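Local coordinates for conserved exported protein (Bacteroides fragilis, PDB 3CLW) that is of unproven function but probably hydrolyses O-glycosidic bonds in the manner of TIM-barrel glycoside hydrolases, at residues Ile61-Thr66 / Asn398-Val403; Ser281-Thr286 / Gly335-Arg340; Ser311-Leu316 / Ser352-Trp357; Ile410-Thr415 / Leu427-Tyr432. All coordinates share one frame; numbering follows the deposited sequence.

Overall arrangement
Contact 3 lies about 3 Å from the centre of the chain, at the C-terminal ends of two neighbouring barrel strands, the end where TIM-barrel enzymes place their active sites. Contact 2 sits about 12 Å from it, centre to centre, and packs helix 328-347 against it through Val338 and Tyr337. Contact 1, about 14 Å from contact 3 between centres, reaches it through the Met63 CE methyl, which meets Trp356. Contact 4 belongs to the beta-strands beside the barrel: its centre is about 22 Å from that of contact 3, with nearest atoms about 8 Å apart. Contacts 1 and 2 bridge this gap, through Val403 on Tyr432 and Arg340 on Met428.

Contact 1: Ile61-Thr66 / Asn398-Val403; sequences IGMALT and NYSFFV
Ile61 meets Phe401 through its backbone, its N lying 4.0 Å from Phe401 CE1 while the isoleucine side chain leaves in another direction. The nearly fully extended Gly62 follows, and its carbonyl comes closer to the same ring, Gly62 O standing 3.3 Å from Phe401 CD1. Phe401 CG is anti to its backbone N (chi1 -175°), beside its carbonyl carbon, and the ring continues from there to the 61-64 backbone. Met63 makes the polar link: Ser400 OG donates a short hydrogen bond of 2.5 Å to Met63 O, arriving at 120° to the C=O bond and tilted 22° from the carbonyl plane. Met63 CB lies 3.4 Å from that same Ser400 OG, and the rest of its chain runs on, extended, away from the serine. The two segments come from distant parts of the fold. Residues 61-66 lead into barrel strand 68-71, whereas 398-403 run from the last part of helix 391-400 into the loop toward the beta-strands that flank the barrel, so the contact ties the two regions together. Ala64, with positive phi and psi, turns its CB to Phe401 CD1 at 3.8 Å. The carbonyl oxygens of Ala64 and Ser400 come near each other, and both accept from Arg404 NH2, which would ease the repulsion between two neighbouring acceptors. Leu65 only brushes Ser400 OG with CD2. At Thr66 the contact passes through a water, 2.6 Å from Thr66 OG1, which donates to Ser400 O and to Val403 O, each at 3.0 Å. Beyond the segments, Phe54 meets the Phe401 ring edge-to-face.

Contact 2: Ser281-Thr286 / Gly335-Arg340; sequences SAYPAT and GLYVAR
Tyr337 reaches from its helix to the loop leading into helix 285-300 with its hydroxyl end, OH lying 3.7 Å from Ala282 CB and 3.4 Å from Tyr283 CB. The Tyr283 methylene comes up at the edge of the Tyr337 ring, near its plane. The phenol also hydrogen-bonds Glu317, so OH has a polar partner even though it also packs against two CB atoms. Over the centre of the same ring sits a water that joins both segments: it donates to Ala282 O at 2.8 Å and to Tyr337 O at 3.2 Å, and accepts from Arg340 NE at 2.9 Å. One turn on, Arg340 extends through CD and then bends (chi3 72°), which sets NE toward this water. Its NH2 lies at the edge of the Tyr283 ring, 4.4 Å from CD1, and NH1 lies 4.3 Å from Ala285 CB. The guanidinium charge is met by a salt bridge to Glu321, and NH1 bonds Ala424 O. Pro284, after a cis peptide bond, covers one face of Tyr283 and occupies the N-cap position of helix 285-300. Around the contact, Val338 packs on Trp354 and Trp356 of barrel strand 353-356, Leu336 and Ala339 on Val491 of strand 490-495, and Ala285 on Leu421 of helix 420-423.

Contact 3: Ser311-Leu316 / Ser352-Trp357; sequences SEYCIL and SAWQWW
At the C-terminal ends of the adjacent parallel barrel strands 307-310 and 353-356, Glu312 and Trp357 lie side by side and point the same way. The carboxylate leans over one face of the indole, OE2 standing 3.6 Å above the Trp357 plane toward the rim, with the two planes 26° apart. Glu312 OE2 also hydrogen-bonds Tyr279 OH, and Trp28 meets the Trp357 ring edge-to-face. Beside them the backbones join: Trp357 N donates a hydrogen bond of 2.9 Å to Tyr313 O. The same oxygen faces carbon as well, Trp356 CE3 lying 3.2 Å from Tyr313 O. Such strand ends are where glycoside hydrolases with a TIM barrel form the substrate cleft, which makes this a plausible part of it. Cys314 SG reaches Trp357 CD1 at 3.7 Å, an oblique sulfur-aromatic contact. On the barrel's helix side, Tyr313 crosses Trp354 obliquely, CB touching CZ2 at 3.9 Å, and Trp354 sets its CZ3 over one face of Trp356, toward the rim. Gln355 turns the other way, toward Ser311, its OE1 3.4 Å from Ser311 CB. Arg69 and Asn21 hold the Gln355 amide, while the Ser311 hydroxyl is hydrogen-bonded to Glu231. A water links the two segments, donating to Ser311 O at 2.7 Å and to Trp356 O at 2.8 Å.

Contact 4: Ile410-Thr415 / Leu427-Tyr432; sequences IAIKPT and LMISSY
Ile412 and Ile429 both set CG1 anti to the backbone N (chi1 174° and 175°), and each then continues extended to CD1. The two chains cross at about a right angle, their CD1 methyls meeting at 3.7 Å. Ile412 lies over the opposing strand with both branches: CD1 comes within 3.3 Å of Ser431 OG, while CG2 rests 3.6 Å from Ser430 CA. The hydroxyl of Ser431 is bonded to Thr440 OG1 on the next strand, 438-444, so its polar need is met there. At the other end Ile410 CG1 packs 4.0 Å from Ser431 CB. The strands run antiparallel but splayed, 148° between their directions, in the beta-region beside the barrel, where strand 408-414 also pairs with strand 6-25. Tyr432 leaves its strand away from 410-415, and its OH is hydrogen-bonded to Ser430 OG. One direct backbone bond joins the segments, Ile410 N donating to Ser431 O at 3.0 Å. Between Ile410 O and Ser431 N a water takes over, donating to the first at 2.7 Å and accepting from the second at 3.1 Å. The backbone polar groups are thus satisfied partly through solvent, and past Ile410 isoleucine packing takes the place of direct strand-to-strand bonding.

Contact 1: Ile61-Thr66 / Asn398-Val403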
loop_
_atom_site.group_PDB
_atom_site.type_symbol
_atom_site.label_atom_id
_atom_site.label_comp_id
_atom_site.label_asym_id
_atom_site.label_seq_id
_atom_site.Cartn_x
_atom_site.Cartn_y
_atom_site.Cartn_z
ATOM N N ILE A 61 1.015 18.560 -7.147
ATOM C CA ILE A 61 0.901 17.972 -8.475
ATOM C C ILE A 61 0.508 16.496 -8.503
ATOM O O ILE A 61 0.220 15.951 -9.577
ATOM C CB ILE A 61 2.169 18.183 -9.360
ATOM C CG1 ILE A 61 3.386 17.486 -8.769
ATOM C CG2 ILE A 61 2.409 19.675 -9.672
ATOM C CD1 ILE A 61 4.445 17.254 -9.815
ATOM N N GLY A 62 0.466 15.859 -7.335
ATOM C CA GLY A 62 0.268 14.414 -7.276
ATOM C C GLY A 62 0.271 13.855 -5.862
ATOM O O GLY A 62 0.185 14.606 -4.892
ATOM N N MET A 63 0.359 12.532 -5.763
ATOM C CA MET A 63 0.402 11.866 -4.459
ATOM C C MET A 63 1.722 12.086 -3.709
ATOM O O MET A 63 1.728 12.062 -2.492
ATOM C CB MET A 63 0.141 10.372 -4.621
ATOM C CG MET A 63 -1.354 9.946 -4.624
ATOM S SD MET A 63 -1.642 8.236 -5.139
ATOM C CE MET A 63 -3.282 8.143 -4.765
ATOM N N ALA A 64 2.818 12.288 -4.448
ATOM C CA ALA A 64 4.174 12.282 -3.916
ATOM C C ALA A 64 4.370 11.105 -2.930
ATOM O O ALA A 64 4.729 11.303 -1.777
ATOM C CB ALA A 64 4.527 13.618 -3.244
ATOM N N LEU A 65 4.107 9.892 -3.416
ATOM C CA LEU A 65 4.357 8.680 -2.668
ATOM C C LEU A 65 5.795 8.584 -2.185
ATOM O O LEU A 65 6.731 9.098 -2.820
ATOM C CB LEU A 65 4.022 7.455 -3.504
ATOM C CG LEU A 65 2.570 7.322 -3.950
ATOM C CD1 LEU A 65 2.530 6.231 -4.940
ATOM C CD2 LEU A 65 1.615 7.055 -2.759
ATOM N N THR A 66 5.961 7.892 -1.056
ATOM C CA THR A 66 7.231 7.877 -0.382
ATOM C C THR A 66 7.792 6.479 -0.176
ATOM O O THR A 66 8.800 6.313 0.514
ATOM C CB THR A 66 7.144 8.660 0.963
ATOM O OG1 THR A 66 5.937 8.314 1.626
ATOM C CG2 THR A 66 7.147 10.161 0.705
ATOM N N ASN A 398 -4.223 13.960 -0.195
ATOM C CA ASN A 398 -4.541 14.751 0.998
ATOM C C ASN A 398 -3.649 14.282 2.140
ATOM O O ASN A 398 -3.170 15.067 2.952
ATOM C CB ASN A 398 -6.020 14.561 1.411
ATOM C CG ASN A 398 -6.960 15.577 0.746
ATOM O OD1 ASN A 398 -7.135 16.725 1.228
ATOM N ND2 ASN A 398 -7.578 15.162 -0.346
ATOM N N TYR A 399 -3.440 12.972 2.192
ATOM C CA TYR A 399 -2.536 12.375 3.166
ATOM C C TYR A 399 -1.090 12.351 2.679
ATOM O O TYR A 399 -0.219 13.014 3.272
ATOM C CB TYR A 399 -2.992 10.962 3.494
ATOM C CG TYR A 399 -4.270 10.897 4.270
ATOM C CD1 TYR A 399 -4.278 11.051 5.664
ATOM C CD2 TYR A 399 -5.492 10.651 3.623
ATOM C CE1 TYR A 399 -5.479 10.971 6.402
ATOM C CE2 TYR A 399 -6.686 10.566 4.353
ATOM C CZ TYR A 399 -6.658 10.734 5.734
ATOM O OH TYR A 399 -7.835 10.651 6.435
ATOM N N SER A 400 -0.852 11.597 1.590
ATOM C CA SER A 400 0.498 11.286 1.146
ATOM C C SER A 400 1.371 12.466 0.835
ATOM O O SER A 400 2.566 12.426 1.131
ATOM C CB SER A 400 0.508 10.260 -0.014
ATOM O OG SER A 400 -0.033 10.770 -1.232
ATOM N N PHE A 401 0.803 13.521 0.255
ATOM C CA PHE A 401 1.610 14.699 -0.199
ATOM C C PHE A 401 2.120 15.524 1.008
ATOM O O PHE A 401 3.191 16.116 0.957
ATOM C CB PHE A 401 0.769 15.577 -1.183
ATOM C CG PHE A 401 1.520 16.740 -1.810
ATOM C CD1 PHE A 401 2.115 16.612 -3.060
ATOM C CD2 PHE A 401 1.577 17.982 -1.180
ATOM C CE1 PHE A 401 2.782 17.723 -3.687
ATOM C CE2 PHE A 401 2.258 19.095 -1.778
ATOM C CZ PHE A 401 2.855 18.956 -3.030
ATOM N N PHE A 402 1.340 15.511 2.098
ATOM C CA PHE A 402 1.595 16.317 3.294
ATOM C C PHE A 402 2.100 15.526 4.547
ATOM O O PHE A 402 2.832 16.057 5.393
ATOM C CB PHE A 402 0.315 17.075 3.623
ATOM C CG PHE A 402 -0.110 18.041 2.543
ATOM C CD1 PHE A 402 0.542 19.267 2.400
ATOM C CD2 PHE A 402 -1.147 17.714 1.661
ATOM C CE1 PHE A 402 0.157 20.169 1.411
ATOM C CE2 PHE A 402 -1.531 18.591 0.668
ATOM C CZ PHE A 402 -0.871 19.830 0.535
ATOM N N VAL A 403 1.718 14.257 4.639
ATOM C CA VAL A 403 2.138 13.386 5.750
ATOM C C VAL A 403 3.408 12.608 5.370
ATOM O O VAL A 403 3.342 11.541 4.768
ATOM C CB VAL A 403 0.982 12.440 6.242
ATOM C CG1 VAL A 403 1.397 11.721 7.546
ATOM C CG2 VAL A 403 -0.301 13.240 6.511
HETATM O O HOH W 1 4.270 10.192 2.277
#

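Contact 2: Ser281-Thr286 / Gly335-Arg340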
loop_
_atom_site.group_PDB
_atom_site.type_symbol
_atom_site.label_atom_id
_atom_site.label_comp_id
_atom_site.label_asym_id
_atom_site.label_seq_id
_atom_site.Cartn_x
_atom_site.Cartn_y
_atom_site.Cartn_z
ATOM N N SER A 281 -12.829 -5.732 4.472
ATOM C CA SER A 281 -13.022 -5.270 5.829
ATOM C C SER A 281 -13.302 -3.769 5.856
ATOM O O SER A 281 -13.283 -3.150 6.917
ATOM C CB SER A 281 -11.813 -5.638 6.720
ATOM O OG SER A 281 -10.606 -4.969 6.328
ATOM N N ALA A 282 -13.549 -3.189 4.683
ATOM C CA ALA A 282 -13.756 -1.726 4.586
ATOM C C ALA A 282 -15.219 -1.311 4.636
ATOM O O ALA A 282 -15.520 -0.120 4.643
ATOM C CB ALA A 282 -13.086 -1.160 3.347
ATOM N N TYR A 283 -16.108 -2.302 4.686
ATOM C CA TYR A 283 -17.557 -2.123 4.727
ATOM C C TYR A 283 -18.177 -3.371 5.346
ATOM O O TYR A 283 -17.700 -4.477 5.067
ATOM C CB TYR A 283 -18.084 -1.938 3.303
ATOM C CG TYR A 283 -19.573 -1.669 3.199
ATOM C CD1 TYR A 283 -20.060 -0.369 3.225
ATOM C CD2 TYR A 283 -20.491 -2.723 3.076
ATOM C CE1 TYR A 283 -21.398 -0.103 3.125
ATOM C CE2 TYR A 283 -21.853 -2.468 2.979
ATOM C CZ TYR A 283 -22.296 -1.147 3.003
ATOM O OH TYR A 283 -23.644 -0.849 2.899
ATOM N N PRO A 284 -19.230 -3.212 6.191
ATOM C CA PRO A 284 -19.784 -1.936 6.644
ATOM C C PRO A 284 -18.931 -1.292 7.716
ATOM O O PRO A 284 -17.939 -1.880 8.151
ATOM C CB PRO A 284 -21.168 -2.324 7.196
ATOM C CG PRO A 284 -21.001 -3.711 7.663
ATOM C CD PRO A 284 -20.000 -4.353 6.731
ATOM N N ALA A 285 -19.323 -0.092 8.134
ATOM C CA ALA A 285 -18.547 0.697 9.093
ATOM C C ALA A 285 -18.287 -0.009 10.422
ATOM O O ALA A 285 -17.247 0.231 11.065
ATOM C CB ALA A 285 -19.186 2.071 9.336
ATOM N N THR A 286 -19.228 -0.847 10.854
ATOM C CA THR A 286 -19.022 -1.583 12.115
ATOM C C THR A 286 -17.797 -2.508 11.992
ATOM O O THR A 286 -16.906 -2.509 12.852
ATOM C CB THR A 286 -20.291 -2.338 12.610
ATOM O OG1 THR A 286 -20.688 -3.323 11.647
ATOM C CG2 THR A 286 -21.425 -1.382 12.792
ATOM N N GLY A 335 -13.392 8.092 -3.983
ATOM C CA GLY A 335 -12.363 8.852 -3.297
ATOM C C GLY A 335 -12.559 8.957 -1.779
ATOM O O GLY A 335 -11.618 8.783 -1.008
ATOM N N LEU A 336 -13.788 9.252 -1.346
ATOM C CA LEU A 336 -14.098 9.328 0.084
ATOM C C LEU A 336 -14.161 7.958 0.761
ATOM O O LEU A 336 -13.774 7.844 1.906
ATOM C CB LEU A 336 -15.404 10.076 0.329
ATOM C CG LEU A 336 -15.491 11.554 -0.040
ATOM C CD1 LEU A 336 -16.951 11.915 -0.225
ATOM C CD2 LEU A 336 -14.841 12.451 0.998
ATOM N N TYR A 337 -14.630 6.925 0.061
ATOM C CA TYR A 337 -14.652 5.560 0.602
ATOM C C TYR A 337 -13.239 5.096 0.994
ATOM O O TYR A 337 -13.030 4.499 2.072
ATOM C CB TYR A 337 -15.253 4.623 -0.432
ATOM C CG TYR A 337 -15.421 3.167 -0.025
ATOM C CD1 TYR A 337 -14.438 2.227 -0.320
ATOM C CD2 TYR A 337 -16.605 2.718 0.600
ATOM C CE1 TYR A 337 -14.585 0.905 0.010
ATOM C CE2 TYR A 337 -16.784 1.368 0.922
ATOM C CZ TYR A 337 -15.755 0.466 0.631
ATOM O OH TYR A 337 -15.895 -0.875 0.937
ATOM N N VAL A 338 -12.271 5.398 0.129
ATOM C CA VAL A 338 -10.902 4.971 0.344
ATOM C C VAL A 338 -10.242 5.873 1.360
ATOM O O VAL A 338 -9.515 5.392 2.194
ATOM C CB VAL A 338 -10.080 4.905 -0.966
ATOM C CG1 VAL A 338 -8.664 4.467 -0.689
ATOM C CG2 VAL A 338 -10.710 3.943 -1.952
ATOM N N ALA A 339 -10.501 7.177 1.299
ATOM C CA ALA A 339 -9.989 8.081 2.328
ATOM C C ALA A 339 -10.422 7.638 3.745
ATOM O O ALA A 339 -9.719 7.856 4.699
ATOM C CB ALA A 339 -10.402 9.498 2.061
ATOM N N ARG A 340 -11.594 7.030 3.856
ATOM C CA ARG A 340 -12.101 6.506 5.133
ATOM C C ARG A 340 -11.301 5.277 5.597
ATOM O O ARG A 340 -10.956 5.163 6.780
ATOM C CB ARG A 340 -13.591 6.144 5.004
ATOM C CG ARG A 340 -14.147 5.448 6.262
ATOM C CD ARG A 340 -15.661 5.406 6.273
ATOM N NE ARG A 340 -16.162 4.461 5.288
ATOM C CZ ARG A 340 -17.438 4.119 5.203
ATOM N NH1 ARG A 340 -18.332 4.661 6.040
ATOM N NH2 ARG A 340 -17.828 3.235 4.297
HETATM O O HOH W 2 -14.796 2.480 3.757
#

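Contact 3: Ser311-Leu316 / Ser352-Trp357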
loop_
_atom_site.group_PDB
_atom_site.type_symbol
_atom_site.label_atom_id
_atom_site.label_comp_id
_atom_site.label_asym_id
_atom_site.label_seq_id
_atom_site.Cartn_x
_atom_site.Cartn_y
_atom_site.Cartn_z
ATOM N N SER A 311 -0.857 -2.881 3.532
ATOM C CA SER A 311 0.140 -3.020 2.467
ATOM C C SER A 311 -0.417 -3.330 1.077
ATOM O O SER A 311 0.350 -3.529 0.132
ATOM C CB SER A 311 1.179 -4.070 2.849
ATOM O OG SER A 311 0.515 -5.311 3.121
ATOM N N GLU A 312 -1.739 -3.389 0.951
ATOM C CA GLU A 312 -2.383 -3.540 -0.360
ATOM C C GLU A 312 -3.853 -3.275 -0.264
ATOM O O GLU A 312 -4.515 -3.779 0.614
ATOM C CB GLU A 312 -2.165 -4.929 -0.960
ATOM C CG GLU A 312 -2.438 -4.981 -2.474
ATOM C CD GLU A 312 -2.530 -6.382 -3.026
ATOM O OE1 GLU A 312 -1.556 -7.157 -2.951
ATOM O OE2 GLU A 312 -3.596 -6.712 -3.566
ATOM N N TYR A 313 -4.360 -2.458 -1.183
ATOM C CA TYR A 313 -5.793 -2.296 -1.386
ATOM C C TYR A 313 -6.113 -1.792 -2.796
ATOM O O TYR A 313 -5.340 -1.041 -3.385
ATOM C CB TYR A 313 -6.399 -1.313 -0.375
ATOM C CG TYR A 313 -7.898 -1.190 -0.543
ATOM C CD1 TYR A 313 -8.750 -2.277 -0.228
ATOM C CD2 TYR A 313 -8.471 -0.022 -1.092
ATOM C CE1 TYR A 313 -10.114 -2.184 -0.407
ATOM C CE2 TYR A 313 -9.829 0.087 -1.275
ATOM C CZ TYR A 313 -10.651 -0.987 -0.938
ATOM O OH TYR A 313 -12.014 -0.869 -1.125
ATOM N N CYS A 314 -7.269 -2.203 -3.310
ATOM C CA CYS A 314 -7.942 -1.527 -4.439
ATOM C C CYS A 314 -9.443 -1.823 -4.323
ATOM O O CYS A 314 -9.834 -2.746 -3.589
ATOM C CB CYS A 314 -7.387 -1.983 -5.788
ATOM S SG CYS A 314 -7.690 -3.695 -6.180
ATOM N N ILE A 315 -10.283 -1.045 -5.017
ATOM C CA ILE A 315 -11.730 -1.288 -5.032
ATOM C C ILE A 315 -11.998 -2.618 -5.696
ATOM O O ILE A 315 -11.747 -2.805 -6.890
ATOM C CB ILE A 315 -12.531 -0.203 -5.787
ATOM C CG1 ILE A 315 -12.204 1.196 -5.280
ATOM C CG2 ILE A 315 -14.037 -0.501 -5.695
ATOM C CD1 ILE A 315 -12.601 1.496 -3.850
ATOM N N LEU A 316 -12.511 -3.544 -4.902
ATOM C CA LEU A 316 -12.736 -4.914 -5.328
ATOM C C LEU A 316 -14.130 -5.319 -4.910
ATOM O O LEU A 316 -14.805 -6.035 -5.638
ATOM C CB LEU A 316 -11.727 -5.827 -4.648
ATOM C CG LEU A 316 -11.165 -7.004 -5.412
ATOM C CD1 LEU A 316 -10.597 -6.549 -6.755
ATOM C CD2 LEU A 316 -10.091 -7.658 -4.550
ATOM N N SER A 352 1.665 2.438 10.363
ATOM C CA SER A 352 2.766 3.323 9.948
ATOM C C SER A 352 2.904 3.564 8.447
ATOM O O SER A 352 3.731 4.377 8.026
ATOM C CB SER A 352 4.118 2.868 10.538
ATOM O OG SER A 352 4.186 3.171 11.933
ATOM N N ALA A 353 2.148 2.825 7.637
ATOM C CA ALA A 353 2.169 2.965 6.175
ATOM C C ALA A 353 0.811 2.568 5.651
ATOM O O ALA A 353 0.147 1.725 6.271
ATOM C CB ALA A 353 3.226 2.101 5.538
ATOM N N TRP A 354 0.409 3.171 4.524
ATOM C CA TRP A 354 -0.794 2.772 3.771
ATOM C C TRP A 354 -0.400 2.620 2.300
ATOM O O TRP A 354 0.182 3.539 1.723
ATOM C CB TRP A 354 -1.938 3.792 3.944
ATOM C CG TRP A 354 -3.234 3.194 3.543
ATOM C CD1 TRP A 354 -4.119 2.525 4.354
ATOM C CD2 TRP A 354 -3.783 3.135 2.212
ATOM N NE1 TRP A 354 -5.185 2.078 3.612
ATOM C CE2 TRP A 354 -4.996 2.420 2.294
ATOM C CE3 TRP A 354 -3.351 3.603 0.954
ATOM C CZ2 TRP A 354 -5.809 2.182 1.168
ATOM C CZ3 TRP A 354 -4.142 3.354 -0.161
ATOM C CH2 TRP A 354 -5.369 2.658 -0.039
ATOM N N GLN A 355 -0.687 1.463 1.704
ATOM C CA GLN A 355 -0.161 1.151 0.367
ATOM C C GLN A 355 -1.247 0.663 -0.594
ATOM O O GLN A 355 -2.013 -0.259 -0.279
ATOM C CB GLN A 355 0.978 0.130 0.460
ATOM C CG GLN A 355 1.922 0.373 1.672
ATOM C CD GLN A 355 3.177 -0.445 1.622
ATOM O OE1 GLN A 355 3.109 -1.667 1.490
ATOM N NE2 GLN A 355 4.336 0.208 1.728
ATOM N N TRP A 356 -1.337 1.327 -1.738
ATOM C CA TRP A 356 -2.188 0.875 -2.842
ATOM C C TRP A 356 -1.679 -0.428 -3.436
ATOM O O TRP A 356 -0.501 -0.746 -3.312
ATOM C CB TRP A 356 -2.195 1.933 -3.984
ATOM C CG TRP A 356 -3.096 3.046 -3.731
ATOM C CD1 TRP A 356 -2.760 4.304 -3.292
ATOM C CD2 TRP A 356 -4.515 3.042 -3.895
ATOM N NE1 TRP A 356 -3.891 5.082 -3.189
ATOM C CE2 TRP A 356 -4.981 4.332 -3.547
ATOM C CE3 TRP A 356 -5.447 2.067 -4.300
ATOM C CZ2 TRP A 356 -6.334 4.669 -3.580
ATOM C CZ3 TRP A 356 -6.793 2.401 -4.332
ATOM C CH2 TRP A 356 -7.225 3.692 -3.993
ATOM N N TRP A 357 -2.573 -1.153 -4.099
ATOM C CA TRP A 357 -2.195 -2.148 -5.084
ATOM C C TRP A 357 -1.679 -1.370 -6.337
ATOM O O TRP A 357 -1.025 -0.306 -6.207
ATOM C CB TRP A 357 -3.411 -3.086 -5.333
ATOM C CG TRP A 357 -3.310 -4.135 -6.411
ATOM C CD1 TRP A 357 -4.240 -4.379 -7.378
ATOM C CD2 TRP A 357 -2.229 -5.060 -6.661
ATOM N NE1 TRP A 357 -3.824 -5.391 -8.202
ATOM C CE2 TRP A 357 -2.589 -5.821 -7.795
ATOM C CE3 TRP A 357 -0.984 -5.296 -6.058
ATOM C CZ2 TRP A 357 -1.764 -6.820 -8.333
ATOM C CZ3 TRP A 357 -0.165 -6.290 -6.587
ATOM C CH2 TRP A 357 -0.560 -7.039 -7.720
HETATM O O HOH W 3 0.344 -3.350 -2.547
#

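Contact 4: Ile410-Thr415 / Leu427-Tyr432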
loop_
_atom_site.group_PDB
_atom_site.type_symbol
_atom_site.label_atom_id
_atom_site.label_comp_id
_atom_site.label_asym_id
_atom_site.label_seq_id
_atom_site.Cartn_x
_atom_site.Cartn_y
_atom_site.Cartn_z
ATOM N N ILE A 410 -0.292 12.667 16.099
ATOM C CA ILE A 410 -0.470 13.298 17.411
ATOM C C ILE A 410 -1.960 13.380 17.661
ATOM O O ILE A 410 -2.757 13.125 16.748
ATOM C CB ILE A 410 0.209 14.683 17.490
ATOM C CG1 ILE A 410 -0.330 15.635 16.394
ATOM C CG2 ILE A 410 1.706 14.530 17.365
ATOM C CD1 ILE A 410 0.355 16.973 16.352
ATOM N N ALA A 411 -2.339 13.687 18.899
ATOM C CA ALA A 411 -3.749 13.736 19.286
ATOM C C ALA A 411 -4.485 14.953 18.705
ATOM O O ALA A 411 -3.945 16.065 18.651
ATOM C CB ALA A 411 -3.875 13.731 20.827
ATOM N N ILE A 412 -5.723 14.732 18.289
ATOM C CA ILE A 412 -6.637 15.821 17.937
ATOM C C ILE A 412 -8.030 15.371 18.405
ATOM O O ILE A 412 -8.638 14.496 17.823
ATOM C CB ILE A 412 -6.582 16.220 16.412
ATOM C CG1 ILE A 412 -7.667 17.263 16.063
ATOM C CG2 ILE A 412 -6.730 14.990 15.500
ATOM C CD1 ILE A 412 -7.485 17.997 14.728
ATOM N N LYS A 413 -8.513 15.963 19.489
ATOM C CA LYS A 413 -9.763 15.518 20.092
ATOM C C LYS A 413 -10.840 16.597 19.975
ATOM O O LYS A 413 -10.569 17.781 20.156
ATOM C CB LYS A 413 -9.541 15.124 21.555
ATOM N N PRO A 414 -12.070 16.190 19.670
ATOM C CA PRO A 414 -13.102 17.212 19.717
ATOM C C PRO A 414 -13.509 17.541 21.175
ATOM O O PRO A 414 -13.143 16.830 22.115
ATOM C CB PRO A 414 -14.251 16.588 18.917
ATOM C CG PRO A 414 -14.027 15.087 19.002
ATOM C CD PRO A 414 -12.588 14.848 19.330
ATOM N N THR A 415 -14.224 18.641 21.363
ATOM C CA THR A 415 -14.721 18.995 22.688
ATOM C C THR A 415 -15.884 18.078 23.047
ATOM O O THR A 415 -16.082 17.758 24.216
ATOM C CB THR A 415 -15.158 20.462 22.772
ATOM O OG1 THR A 415 -15.968 20.789 21.636
ATOM C CG2 THR A 415 -13.954 21.370 22.782
ATOM N N LEU A 427 -17.733 12.699 10.336
ATOM C CA LEU A 427 -16.534 13.512 10.242
ATOM C C LEU A 427 -15.303 12.846 10.892
ATOM O O LEU A 427 -15.305 12.544 12.104
ATOM C CB LEU A 427 -16.796 14.884 10.849
ATOM C CG LEU A 427 -15.632 15.872 10.831
ATOM C CD1 LEU A 427 -15.472 16.536 9.455
ATOM C CD2 LEU A 427 -15.799 16.921 11.906
ATOM N N MET A 428 -14.267 12.628 10.074
ATOM C CA MET A 428 -13.029 11.955 10.491
ATOM C C MET A 428 -11.877 12.932 10.355
ATOM O O MET A 428 -11.741 13.616 9.340
ATOM C CB MET A 428 -12.770 10.700 9.643
ATOM C CG MET A 428 -13.719 9.513 9.904
ATOM S SD MET A 428 -13.642 8.238 8.625
ATOM C CE MET A 428 -14.861 8.895 7.517
ATOM N N ILE A 429 -11.046 13.019 11.382
ATOM C CA ILE A 429 -9.979 13.970 11.371
ATOM C C ILE A 429 -8.835 13.464 12.233
ATOM O O ILE A 429 -9.060 12.845 13.270
ATOM C CB ILE A 429 -10.506 15.387 11.738
ATOM C CG1 ILE A 429 -9.369 16.402 11.865
ATOM C CG2 ILE A 429 -11.277 15.325 12.997
ATOM C CD1 ILE A 429 -9.855 17.835 11.882
ATOM N N SER A 430 -7.609 13.709 11.753
ATOM C CA SER A 430 -6.373 13.201 12.363
ATOM C C SER A 430 -5.283 14.219 12.104
ATOM O O SER A 430 -5.397 15.006 11.170
ATOM C CB SER A 430 -5.985 11.824 11.766
ATOM O OG SER A 430 -5.859 11.873 10.336
ATOM N N SER A 431 -4.239 14.217 12.933
ATOM C CA SER A 431 -3.134 15.166 12.794
ATOM C C SER A 431 -1.768 14.516 12.913
ATOM O O SER A 431 -1.644 13.449 13.507
ATOM C CB SER A 431 -3.267 16.311 13.807
ATOM O OG SER A 431 -4.493 16.988 13.637
ATOM N N TYR A 432 -0.746 15.163 12.354
ATOM C CA TYR A 432 0.592 14.564 12.219
ATOM C C TYR A 432 1.529 15.707 12.264
ATOM O O TYR A 432 1.157 16.776 11.848
ATOM C CB TYR A 432 0.771 13.814 10.862
ATOM C CG TYR A 432 -0.343 12.851 10.631
ATOM C CD1 TYR A 432 -0.194 11.510 10.936
ATOM C CD2 TYR A 432 -1.570 13.290 10.163
ATOM C CE1 TYR A 432 -1.234 10.645 10.800
ATOM C CE2 TYR A 432 -2.626 12.424 10.001
ATOM C CZ TYR A 432 -2.451 11.104 10.329
ATOM O OH TYR A 432 -3.483 10.229 10.166
HETATM O O HOH W 4 -4.564 12.003 15.058
#